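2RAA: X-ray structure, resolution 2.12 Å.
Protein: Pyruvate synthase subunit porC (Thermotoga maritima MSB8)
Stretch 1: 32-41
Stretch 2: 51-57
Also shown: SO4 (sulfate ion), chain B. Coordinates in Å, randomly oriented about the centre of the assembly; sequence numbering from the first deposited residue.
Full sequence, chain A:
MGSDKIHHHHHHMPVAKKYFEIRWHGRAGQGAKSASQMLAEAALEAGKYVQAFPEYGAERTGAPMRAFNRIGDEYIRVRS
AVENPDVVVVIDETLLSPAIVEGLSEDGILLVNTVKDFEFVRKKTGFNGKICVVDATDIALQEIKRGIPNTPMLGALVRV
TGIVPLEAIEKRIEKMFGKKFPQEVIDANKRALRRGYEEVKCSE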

# COMPACT_ATOMS: atom_id res chain seq x y z
N ALA A 32 6.08 -2.03 -4.96
CA ALA A 32 4.95 -2.79 -4.45
C ALA A 32 5.46 -4.06 -3.80
O ALA A 32 4.99 -4.40 -2.71
CB ALA A 32 3.91 -3.09 -5.56
N LYS A 33 6.46 -4.72 -4.39
CA LYS A 33 6.94 -5.98 -3.82
C LYS A 33 7.59 -5.74 -2.46
O LYS A 33 7.28 -6.43 -1.48
CB LYS A 33 7.88 -6.72 -4.80
CG LYS A 33 8.65 -7.96 -4.22
CD LYS A 33 9.71 -8.54 -5.19
N SER A 34 8.47 -4.75 -2.37
CA SER A 34 9.12 -4.47 -1.09
C SER A 34 8.15 -4.03 -0.01
O SER A 34 8.30 -4.42 1.14
CB SER A 34 10.22 -3.40 -1.27
OG SER A 34 9.74 -2.33 -2.06
N ALA A 35 7.14 -3.23 -0.38
CA ALA A 35 6.17 -2.71 0.59
C ALA A 35 5.34 -3.86 1.14
O ALA A 35 5.08 -3.96 2.35
CB ALA A 35 5.29 -1.65 -0.07
N SER A 36 4.91 -4.71 0.22
CA SER A 36 4.25 -5.95 0.50
C SER A 36 5.10 -6.80 1.46
O SER A 36 4.61 -7.26 2.49
CB SER A 36 4.02 -6.66 -0.82
OG SER A 36 3.46 -7.92 -0.59
N GLN A 37 6.38 -6.99 1.14
CA GLN A 37 7.25 -7.77 2.01
C GLN A 37 7.29 -7.21 3.40
O GLN A 37 7.12 -7.93 4.37
CB GLN A 37 8.68 -7.84 1.47
CG GLN A 37 8.87 -8.91 0.38
CD GLN A 37 8.90 -10.31 0.98
OE1 GLN A 37 9.83 -10.66 1.74
NE2 GLN A 37 7.87 -11.12 0.66
N MSE A 38 7.47 -5.90 3.48
CA MSE A 38 7.64 -5.19 4.75
C MSE A 38 6.44 -5.29 5.66
O MSE A 38 6.54 -5.43 6.88
CB MSE A 38 7.93 -3.71 4.43
CG MSE A 38 8.70 -3.00 5.50
SE MSE A 38 9.03 -1.13 5.07
CE MSE A 38 9.14 -1.09 3.10
N LEU A 39 5.27 -5.25 5.04
CA LEU A 39 4.05 -5.35 5.77
C LEU A 39 4.03 -6.76 6.35
O LEU A 39 3.89 -6.95 7.55
CB LEU A 39 2.88 -5.11 4.84
CG LEU A 39 1.53 -5.38 5.45
CD1 LEU A 39 1.38 -4.55 6.73
CD2 LEU A 39 0.48 -5.07 4.41
N ALA A 40 4.24 -7.75 5.47
CA ALA A 40 4.29 -9.15 5.88
C ALA A 40 5.31 -9.31 7.02
O ALA A 40 5.01 -9.85 8.09
CB ALA A 40 4.65 -10.07 4.66
N GLU A 41 6.51 -8.82 6.79
CA GLU A 41 7.55 -8.90 7.85
C GLU A 41 7.10 -8.29 9.17
O GLU A 41 7.36 -8.86 10.22
CB GLU A 41 8.88 -8.33 7.36
CG GLU A 41 9.69 -9.40 6.68
CD GLU A 41 10.75 -8.90 5.74
OE1 GLU A 41 11.04 -7.67 5.72
OE2 GLU A 41 11.29 -9.77 4.99
N GLN A 51 1.49 -14.38 4.44
CA GLN A 51 1.98 -14.76 3.13
C GLN A 51 2.07 -13.49 2.32
O GLN A 51 1.27 -12.55 2.52
CB GLN A 51 1.02 -15.72 2.50
CG GLN A 51 1.49 -16.23 1.17
CD GLN A 51 0.45 -17.05 0.49
OE1 GLN A 51 -0.67 -16.60 0.28
NE2 GLN A 51 0.82 -18.27 0.11
N ALA A 52 3.02 -13.47 1.40
CA ALA A 52 3.28 -12.32 0.54
C ALA A 52 4.12 -12.72 -0.64
O ALA A 52 5.22 -13.26 -0.46
CB ALA A 52 4.01 -11.28 1.31
N PHE A 53 3.68 -12.44 -1.85
CA PHE A 53 4.50 -12.73 -3.02
C PHE A 53 4.11 -11.76 -4.11
O PHE A 53 3.07 -11.12 -4.00
CB PHE A 53 4.22 -14.13 -3.49
CG PHE A 53 2.76 -14.42 -3.62
CD1 PHE A 53 2.01 -14.75 -2.49
CD2 PHE A 53 2.12 -14.30 -4.86
CE1 PHE A 53 0.63 -15.00 -2.59
CE2 PHE A 53 0.76 -14.54 -4.97
CZ PHE A 53 0.00 -14.89 -3.83
N PRO A 54 4.94 -11.64 -5.15
CA PRO A 54 4.57 -10.87 -6.32
C PRO A 54 4.09 -11.74 -7.47
O PRO A 54 4.14 -12.95 -7.38
CB PRO A 54 5.90 -10.19 -6.70
CG PRO A 54 7.01 -11.03 -6.01
CD PRO A 54 6.31 -12.16 -5.29
N GLU A 55 3.57 -11.09 -8.51
CA GLU A 55 3.23 -11.72 -9.80
C GLU A 55 3.58 -10.75 -10.93
O GLU A 55 2.92 -9.72 -11.10
CB GLU A 55 1.75 -12.14 -9.89
CG GLU A 55 1.44 -13.53 -9.32
CD GLU A 55 -0.00 -14.00 -9.60
OE1 GLU A 55 -0.69 -13.32 -10.40
OE2 GLU A 55 -0.43 -15.03 -9.00
N TYR A 56 4.64 -11.07 -11.67
CA TYR A 56 5.08 -10.25 -12.82
C TYR A 56 4.67 -10.86 -14.17
O TYR A 56 4.08 -11.95 -14.23
CB TYR A 56 6.61 -10.09 -12.82
CG TYR A 56 7.22 -9.40 -11.61
CD1 TYR A 56 7.41 -8.02 -11.60
CD2 TYR A 56 7.65 -10.14 -10.51
CE1 TYR A 56 7.98 -7.38 -10.48
CE2 TYR A 56 8.23 -9.51 -9.40
CZ TYR A 56 8.39 -8.14 -9.39
OH TYR A 56 8.96 -7.53 -8.29
N GLY A 57 4.97 -10.12 -15.23
CA GLY A 57 4.87 -10.57 -16.63
C GLY A 57 5.66 -9.56 -17.44
O GLY A 57 5.14 -8.91 -18.35
S SO4 B . 8.79 -3.71 -7.41
O1 SO4 B . 7.34 -3.69 -7.47
O2 SO4 B . 9.24 -2.39 -7.86
O3 SO4 B . 9.28 -3.84 -6.03
O4 SO4 B . 9.20 -4.82 -8.26

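Residues 51-55 form an extended strand that runs almost exactly antiparallel to the helix of residues 32-41, at an angle of 173° and with 7.9 Å between the axes at closest approach. The contact is modest, burying 268 Å² in total, and no direct hydrogen bond links the two stretches among the modelled atoms; the direct contacts are packing contacts, and a sulfate ion, probably from the crystallisation liquor, touches both stretches.

At the start of the stretch, Gln51 directs its CA-to-CB bond away from the helix and takes almost no part. Ala52 turns toward it and forms the centre of the interface. Its CB lies 3.6 Å from CB of Ala40 and 3.9 Å from OG of Ser36, two residues one helical turn apart. These small side chains allow close approach, and OG of Ser36 is hydrogen-bonded elsewhere in the structure, so its polarity is satisfied. Gln37 leaves the helix sideways, but its m, m side chain brings the amide back to the strand: NE2 is 3.9 Å from CB of Ala52 and 3.6 Å from O of Ala52, a contact without a hydrogen bond.

Phe53 again points away, in keeping with the alternation of an extended chain, leaving its ring off the helix. Pro54 returns toward it, and its CG meets CD of Lys33 at 3.8 Å, the aliphatic part of the lysine suiting the apolar pyrrolidine ring. CE and NZ of Lys33 are not modelled.

Beyond the strand, Tyr56 starts sideways but extends its ring to the helix, where OH comes within 3.3 Å of CD of Lys33, near the ring plane. OH of Tyr56 also donates a 2.7 Å hydrogen bond to O4 of the sulfate, which receives weak hydrogen bonds from N of Lys33 at O1 and O3, both 3.4 Å. The anion thus bridges tyrosine and helix backbone.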